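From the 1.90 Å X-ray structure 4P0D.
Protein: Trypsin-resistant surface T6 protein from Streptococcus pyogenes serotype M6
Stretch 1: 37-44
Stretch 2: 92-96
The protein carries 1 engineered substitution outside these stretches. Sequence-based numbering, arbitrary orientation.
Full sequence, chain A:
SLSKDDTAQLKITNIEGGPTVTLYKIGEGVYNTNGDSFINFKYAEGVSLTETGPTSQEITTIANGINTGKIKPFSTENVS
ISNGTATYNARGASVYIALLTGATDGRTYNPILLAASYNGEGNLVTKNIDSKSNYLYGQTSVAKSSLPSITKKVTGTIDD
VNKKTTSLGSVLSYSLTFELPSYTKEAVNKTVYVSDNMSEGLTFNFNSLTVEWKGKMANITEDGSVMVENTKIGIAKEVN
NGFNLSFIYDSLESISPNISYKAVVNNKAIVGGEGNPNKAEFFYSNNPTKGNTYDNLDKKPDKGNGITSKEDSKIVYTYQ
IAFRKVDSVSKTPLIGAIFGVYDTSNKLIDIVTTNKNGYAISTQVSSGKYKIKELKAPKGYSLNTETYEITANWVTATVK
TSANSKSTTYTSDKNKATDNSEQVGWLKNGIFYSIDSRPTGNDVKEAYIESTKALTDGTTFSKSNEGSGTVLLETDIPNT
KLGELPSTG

Stretch 1, residues 37-44: SFINFKYA
Stretch 2, residues 92-96: GASVY

Two stretches of one chain, largely strand, meet here mainly through side chains, with no hydrogen bond between them. Strand 38-43 and strand 94-96 run in roughly the same direction, their axes 31° apart (signed crossing angle -31°) and 8.1 Å apart at closest approach, with F41 CA and S94 CA setting the register at 7.3 Å. The two stretches bury 214 Å² between them, both sides summed.

Stretch 2 opens at G92 (82/164), whose positive phi by itself favours glycine and which makes no contact across the gap. A93 (-58/134) turns its CA-to-CB bond toward stretch 1, and its methyl serves two rings: A93 CB lies 3.7 Å from F38 CE1 and 3.8 Å from F41 CE1. F38 (-92/127) is set at chi1 t, chi2 71°; F41 (-97/133) at chi1 m, chi2 -68°.

S94 (-169/160, chi1 p at 39°) points away, and its hydroxyl turns back on its own stretch, S94 OG donating to G92 O at 2.8 Å. What it offers F41 is backbone: S94 N sits 3.5 Å from F41 CE1, at the ring's edge and near its plane, as does A93 C, 3.7 Å from the same F41 CE1.

V95 (-129/133, chi1 t) points toward stretch 1 again. Its CG2 lies over one face of the F41 ring, 3.9 Å from the centroid and 18° off the normal, a CH-pi contact; V95 CG2 to F41 CE1 is 3.7 Å. The same methyl meets Y43, with V95 CG2 4.0 Å from Y43 CE1. Y43 (-97/148, chi1 m, chi2 -73°) leaves its backbone sideways, yet its end comes nearer.

Y96 (-131/152, chi1 m, chi2 83°) is out of reach. The rule is small methyls against large rings, with alternation sending A93 and V95 inward and S94 away.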

# COMPACT_ATOMS: atom_id res chain seq x y z
N SER A 37 -28.11 30.86 -43.91
CA SER A 37 -29.15 30.00 -43.39
C SER A 37 -28.55 28.71 -42.81
O SER A 37 -27.67 28.11 -43.41
CB SER A 37 -30.13 29.65 -44.53
OG SER A 37 -31.30 29.03 -44.03
N PHE A 38 -29.04 28.30 -41.64
CA PHE A 38 -28.60 27.06 -40.99
C PHE A 38 -29.50 25.89 -41.39
O PHE A 38 -30.72 25.94 -41.21
CB PHE A 38 -28.65 27.20 -39.46
CG PHE A 38 -28.30 25.93 -38.73
CD1 PHE A 38 -26.99 25.46 -38.72
CD2 PHE A 38 -29.27 25.19 -38.07
CE1 PHE A 38 -26.66 24.29 -38.05
CE2 PHE A 38 -28.95 24.02 -37.40
CZ PHE A 38 -27.63 23.57 -37.39
N ILE A 39 -28.88 24.82 -41.86
CA ILE A 39 -29.61 23.65 -42.35
C ILE A 39 -29.74 22.58 -41.25
O ILE A 39 -30.83 22.34 -40.73
CB ILE A 39 -28.91 23.07 -43.61
CG1 ILE A 39 -28.62 24.20 -44.62
CG2 ILE A 39 -29.75 21.97 -44.26
CD1 ILE A 39 -28.19 23.72 -46.00
N ASN A 40 -28.61 21.96 -40.89
CA ASN A 40 -28.60 20.85 -39.94
C ASN A 40 -27.18 20.57 -39.46
O ASN A 40 -26.23 21.26 -39.85
CB ASN A 40 -29.19 19.58 -40.60
CG ASN A 40 -28.31 19.05 -41.73
OD1 ASN A 40 -27.39 19.71 -42.18
ND2 ASN A 40 -28.61 17.84 -42.20
N PHE A 41 -27.04 19.55 -38.62
CA PHE A 41 -25.73 19.05 -38.23
C PHE A 41 -25.32 17.85 -39.05
O PHE A 41 -26.11 16.93 -39.20
CB PHE A 41 -25.75 18.63 -36.77
CG PHE A 41 -25.81 19.78 -35.85
CD1 PHE A 41 -24.74 20.65 -35.74
CD2 PHE A 41 -26.94 20.01 -35.08
CE1 PHE A 41 -24.79 21.74 -34.88
CE2 PHE A 41 -27.00 21.09 -34.22
CZ PHE A 41 -25.92 21.95 -34.12
N LYS A 42 -24.08 17.85 -39.54
CA LYS A 42 -23.46 16.66 -40.09
C LYS A 42 -22.52 16.03 -39.05
O LYS A 42 -21.55 16.66 -38.63
CB LYS A 42 -22.67 16.98 -41.36
CG LYS A 42 -21.88 15.79 -41.89
CD LYS A 42 -21.41 15.96 -43.32
CE LYS A 42 -20.04 16.63 -43.42
NZ LYS A 42 -19.19 15.99 -44.47
N TYR A 43 -22.81 14.80 -38.67
CA TYR A 43 -22.07 14.10 -37.64
C TYR A 43 -21.01 13.20 -38.24
O TYR A 43 -21.21 12.64 -39.30
CB TYR A 43 -23.03 13.28 -36.79
CG TYR A 43 -23.96 14.12 -35.98
CD1 TYR A 43 -23.50 14.80 -34.85
CD2 TYR A 43 -25.30 14.25 -36.31
CE1 TYR A 43 -24.34 15.58 -34.10
CE2 TYR A 43 -26.15 15.03 -35.56
CZ TYR A 43 -25.66 15.69 -34.45
OH TYR A 43 -26.50 16.48 -33.67
N ALA A 44 -19.89 13.03 -37.54
CA ALA A 44 -18.83 12.13 -37.99
C ALA A 44 -19.36 10.70 -38.14
O ALA A 44 -20.28 10.29 -37.42
CB ALA A 44 -17.66 12.17 -37.03
N GLY A 92 -19.44 28.85 -35.32
CA GLY A 92 -20.63 28.30 -35.95
C GLY A 92 -21.21 27.17 -35.13
O GLY A 92 -20.54 26.63 -34.26
N ALA A 93 -22.45 26.82 -35.42
CA ALA A 93 -23.12 25.74 -34.73
C ALA A 93 -22.28 24.48 -34.94
O ALA A 93 -21.78 24.23 -36.03
CB ALA A 93 -24.53 25.54 -35.26
N SER A 94 -22.08 23.75 -33.85
CA SER A 94 -21.18 22.61 -33.82
C SER A 94 -21.38 21.84 -32.52
O SER A 94 -21.91 22.38 -31.54
CB SER A 94 -19.73 23.06 -33.97
OG SER A 94 -19.51 24.26 -33.26
N VAL A 95 -20.95 20.58 -32.55
CA VAL A 95 -21.17 19.64 -31.44
C VAL A 95 -19.83 19.01 -31.11
O VAL A 95 -19.11 18.58 -32.01
CB VAL A 95 -22.16 18.54 -31.86
CG1 VAL A 95 -22.62 17.72 -30.66
CG2 VAL A 95 -23.36 19.16 -32.57
N TYR A 96 -19.50 18.97 -29.82
CA TYR A 96 -18.21 18.47 -29.34
C TYR A 96 -18.35 17.46 -28.20
O TYR A 96 -19.28 17.50 -27.41
CB TYR A 96 -17.34 19.63 -28.80
CG TYR A 96 -16.95 20.68 -29.82
CD1 TYR A 96 -17.82 21.71 -30.15
CD2 TYR A 96 -15.70 20.63 -30.45
CE1 TYR A 96 -17.46 22.67 -31.08
CE2 TYR A 96 -15.34 21.59 -31.38
CZ TYR A 96 -16.22 22.60 -31.68
OH TYR A 96 -15.87 23.54 -32.60